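Local coordinates for Tll0287 protein (Thermosynechococcus elongatus, PDB 5B82) that binds a covalently attached heme c with His/Cys axial ligation in a PAS-like domain and may serve redox or sensory signalling linked to photosynthesis, at residues E77-A80 / Q85-Q88. Numbering follows the deposited sequence.
Sequences EIAA and QVRQ. With HEC (heme c), chain B.
Val-86 and Ala-79 make most of this small apolar contact, the CB atoms of both residues pointing toward the opposite segment. Branch CG2 of Val-86 comes up against the helix backbone, 3.8 Å from CA of Ala-79, and lies 3.9 Å from the CB of the same alanine. It is put there by chi1 of 180°, which sets CG1 anti to the backbone N and leaves CG2 beside that N. The alanine methyl in turn rests over the start of the strand, its CB 3.8 Å from N of Val-86. Ile-78 adds a looser methyl contact, CG2 to CG2 of Val-86 at 4.2 Å. Farther along the strand, Gln-88 lies against Val-71, earlier on helix 69-82, and reaches the heme: its OE1 is in van der Waals contact with propionate carbon CAA at 3.4 Å and accepts a hydrogen bond from NH2 of Arg-45; an alanine here would probably leave that arginine without its amide acceptor and open a gap beside the propionate-bearing edge. The contact packs the end of helix 69-82 on the edge strand 85-89, where Val-86 also touches Ala-75, while backbone bonds from Gln-85 and Arg-87 pair this strand with antiparallel strand 172-181 of the PAS-like sheet.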
ATOM      1  N   GLU A  77      13.237   0.440   3.578  1.00 33.46           N
ATOM      2  CA  GLU A  77      14.071   0.405   4.782  1.00 32.96           C
ATOM      3  C   GLU A  77      13.797  -0.809   5.673  1.00 32.04           C
ATOM      4  O   GLU A  77      14.720  -1.435   6.187  1.00 34.86           O
ATOM      5  CB  GLU A  77      13.911   1.697   5.588  1.00 39.53           C
ATOM      6  CG  GLU A  77      14.401   2.931   4.852  1.00 44.77           C
ATOM      7  CD  GLU A  77      14.242   4.203   5.664  1.00 53.01           C
ATOM      8  OE1 GLU A  77      13.475   4.185   6.654  1.00 54.01           O
ATOM      9  OE2 GLU A  77      14.888   5.215   5.310  1.00 54.17           O
ATOM     10  N   ILE A  78      12.525  -1.138   5.844  1.00 28.72           N
ATOM     11  CA  ILE A  78      12.109  -2.285   6.641  1.00 25.99           C
ATOM     12  C   ILE A  78      12.579  -3.588   5.985  1.00 26.87           C
ATOM     13  O   ILE A  78      13.145  -4.476   6.647  1.00 30.02           O
ATOM     14  CB  ILE A  78      10.574  -2.260   6.814  1.00 29.69           C
ATOM     15  CG1 ILE A  78      10.165  -1.004   7.593  1.00 27.06           C
ATOM     16  CG2 ILE A  78      10.068  -3.504   7.511  1.00 31.34           C
ATOM     17  CD1 ILE A  78       8.663  -0.787   7.717  1.00 26.01           C
ATOM     18  N   ALA A  79      12.349  -3.678   4.675  1.00 26.30           N
ATOM     19  CA  ALA A  79      12.775  -4.824   3.886  1.00 29.42           C
ATOM     20  C   ALA A  79      14.264  -5.070   4.080  1.00 28.16           C
ATOM     21  O   ALA A  79      14.674  -6.195   4.364  1.00 31.08           O
ATOM     22  CB  ALA A  79      12.480  -4.597   2.420  1.00 22.47           C
ATOM     23  N   ALA A  80      15.059  -4.008   3.943  1.00 32.48           N
ATOM     24  CA  ALA A  80      16.520  -4.130   4.019  1.00 37.10           C
ATOM     25  C   ALA A  80      16.990  -4.444   5.432  1.00 37.64           C
ATOM     26  O   ALA A  80      17.874  -5.270   5.630  1.00 42.09           O
ATOM     27  CB  ALA A  80      17.202  -2.865   3.500  1.00 35.98           C
ATOM     28  N   GLN A  85      11.150  -9.156   2.056  1.00 26.40           N
ATOM     29  CA  GLN A  85      10.692  -8.378   0.916  1.00 23.12           C
ATOM     30  C   GLN A  85       9.440  -7.667   1.403  1.00 20.92           C
ATOM     31  O   GLN A  85       8.584  -8.298   2.004  1.00 20.93           O
ATOM     32  CB  GLN A  85      10.346  -9.291  -0.250  1.00 22.88           C
ATOM     33  CG  GLN A  85      11.563  -9.994  -0.835  1.00 36.43           C
ATOM     34  CD  GLN A  85      11.238 -11.373  -1.337  1.00 48.14           C
ATOM     35  OE1 GLN A  85      10.364 -11.549  -2.191  1.00 54.29           O
ATOM     36  NE2 GLN A  85      11.927 -12.371  -0.799  1.00 53.95           N
ATOM     37  N   VAL A  86       9.348  -6.362   1.162  1.00 19.12           N
ATOM     38  CA  VAL A  86       8.179  -5.573   1.575  1.00 21.33           C
ATOM     39  C   VAL A  86       7.792  -4.690   0.413  1.00 22.78           C
ATOM     40  O   VAL A  86       8.643  -4.003  -0.149  1.00 27.11           O
ATOM     41  CB  VAL A  86       8.490  -4.668   2.788  1.00 20.60           C
ATOM     42  CG1 VAL A  86       7.238  -3.844   3.192  1.00 19.37           C
ATOM     43  CG2 VAL A  86       9.005  -5.500   3.944  1.00 20.71           C
ATOM     44  N   ARG A  87       6.518  -4.708   0.045  1.00 21.82           N
ATOM     45  CA  ARG A  87       6.077  -3.995  -1.146  1.00 22.66           C
ATOM     46  C   ARG A  87       4.578  -3.702  -1.123  1.00 18.60           C
ATOM     47  O   ARG A  87       3.766  -4.558  -0.754  1.00 18.78           O
ATOM     48  CB  ARG A  87       6.391  -4.831  -2.385  1.00 24.84           C
ATOM     49  CG  ARG A  87       6.215  -4.095  -3.699  1.00 27.97           C
ATOM     50  CD  ARG A  87       6.782  -4.931  -4.849  1.00 34.76           C
ATOM     51  NE  ARG A  87       5.943  -6.084  -5.167  1.00 32.36           N
ATOM     52  CZ  ARG A  87       5.051  -6.108  -6.152  1.00 28.49           C
ATOM     53  NH1 ARG A  87       4.875  -5.038  -6.923  1.00 28.75           N
ATOM     54  NH2 ARG A  87       4.336  -7.199  -6.369  1.00 26.23           N
ATOM     55  N   GLN A  88       4.214  -2.495  -1.539  1.00 21.14           N
ATOM     56  CA  GLN A  88       2.811  -2.174  -1.760  1.00 24.36           C
ATOM     57  C   GLN A  88       2.415  -2.730  -3.112  1.00 24.45           C
ATOM     58  O   GLN A  88       3.197  -2.694  -4.066  1.00 21.36           O
ATOM     59  CB  GLN A  88       2.593  -0.668  -1.742  1.00 21.93           C
ATOM     60  CG  GLN A  88       2.864  -0.036  -0.395  1.00 22.17           C
ATOM     61  CD  GLN A  88       2.967   1.474  -0.487  1.00 22.14           C
ATOM     62  OE1 GLN A  88       2.012   2.192  -0.185  1.00 22.21           O
ATOM     63  NE2 GLN A  88       4.125   1.964  -0.919  1.00 24.09           N
TER
HETATM   64 FE   HEC B 501      -1.368   7.560  -2.141  1.00 24.74          FE
HETATM   65  CHA HEC B 501       0.820   5.713  -3.966  1.00 22.10           C
HETATM   66  CHB HEC B 501      -2.772   4.598  -0.930  1.00 23.23           C
HETATM   67  CHC HEC B 501      -3.424   9.317  -0.099  1.00 29.06           C
HETATM   68  CHD HEC B 501      -0.283  10.467  -3.615  1.00 27.45           C
HETATM   69  NA  HEC B 501      -1.083   5.530  -2.445  1.00 23.96           N
HETATM   70  C1A HEC B 501      -0.020   5.002  -3.148  1.00 24.69           C
HETATM   71  C2A HEC B 501       0.042   3.576  -2.889  1.00 24.16           C
HETATM   72  C3A HEC B 501      -0.956   3.284  -2.046  1.00 22.44           C
HETATM   73  C4A HEC B 501      -1.681   4.495  -1.756  1.00 24.98           C
HETATM   74  CMA HEC B 501      -1.318   1.907  -1.467  1.00 17.22           C
HETATM   75  CAA HEC B 501       1.084   2.584  -3.465  1.00 24.65           C
HETATM   76  CBA HEC B 501       0.532   1.787  -4.646  1.00 21.00           C
HETATM   77  CGA HEC B 501       0.610   2.604  -5.907  1.00 20.63           C
HETATM   78  O1A HEC B 501      -0.458   2.920  -6.488  1.00 30.44           O
HETATM   79  O2A HEC B 501       1.738   2.976  -6.325  1.00 24.48           O
HETATM   80  NB  HEC B 501      -2.826   7.037  -0.798  1.00 28.16           N
HETATM   81  C1B HEC B 501      -3.221   5.779  -0.396  1.00 26.72           C
HETATM   82  C2B HEC B 501      -4.181   5.913   0.680  1.00 26.88           C
HETATM   83  C3B HEC B 501      -4.365   7.216   0.902  1.00 24.58           C
HETATM   84  C4B HEC B 501      -3.513   7.948  -0.012  1.00 27.82           C
HETATM   85  CMB HEC B 501      -4.900   4.741   1.397  1.00 17.17           C
HETATM   86  CAB HEC B 501      -5.303   7.847   1.958  1.00 22.04           C
HETATM   87  CBB HEC B 501      -4.814   7.523   3.393  1.00 19.42           C
HETATM   88  NC  HEC B 501      -1.798   9.525  -1.931  1.00 30.66           N
HETATM   89  C1C HEC B 501      -2.645  10.042  -0.977  1.00 31.59           C
HETATM   90  C2C HEC B 501      -2.466  11.479  -0.955  1.00 33.41           C
HETATM   91  C3C HEC B 501      -1.705  11.814  -2.012  1.00 31.24           C
HETATM   92  C4C HEC B 501      -1.202  10.581  -2.589  1.00 29.68           C
HETATM   93  CMC HEC B 501      -3.392  12.426  -0.156  1.00 26.69           C
HETATM   94  CAC HEC B 501      -1.326  13.241  -2.491  1.00 28.95           C
HETATM   95  CBC HEC B 501      -0.607  14.119  -1.439  1.00 34.48           C
HETATM   96  ND  HEC B 501      -0.013   8.024  -3.603  1.00 27.17           N
HETATM   97  C1D HEC B 501       0.379   9.311  -3.956  1.00 32.00           C
HETATM   98  C2D HEC B 501       1.594   9.232  -4.745  1.00 28.75           C
HETATM   99  C3D HEC B 501       1.913   7.747  -4.850  1.00 28.85           C
HETATM  100  C4D HEC B 501       0.873   7.076  -4.119  1.00 27.07           C
HETATM  101  CMD HEC B 501       2.400  10.395  -5.360  1.00 25.18           C
HETATM  102  CAD HEC B 501       3.111   7.079  -5.559  1.00 24.15           C
HETATM  103  CBD HEC B 501       4.206   7.018  -4.501  1.00 25.35           C
HETATM  104  CGD HEC B 501       5.394   6.212  -4.977  1.00 24.03           C
HETATM  105  O1D HEC B 501       6.054   6.620  -5.959  1.00 29.31           O
HETATM  106  O2D HEC B 501       5.677   5.163  -4.357  1.00 26.35           O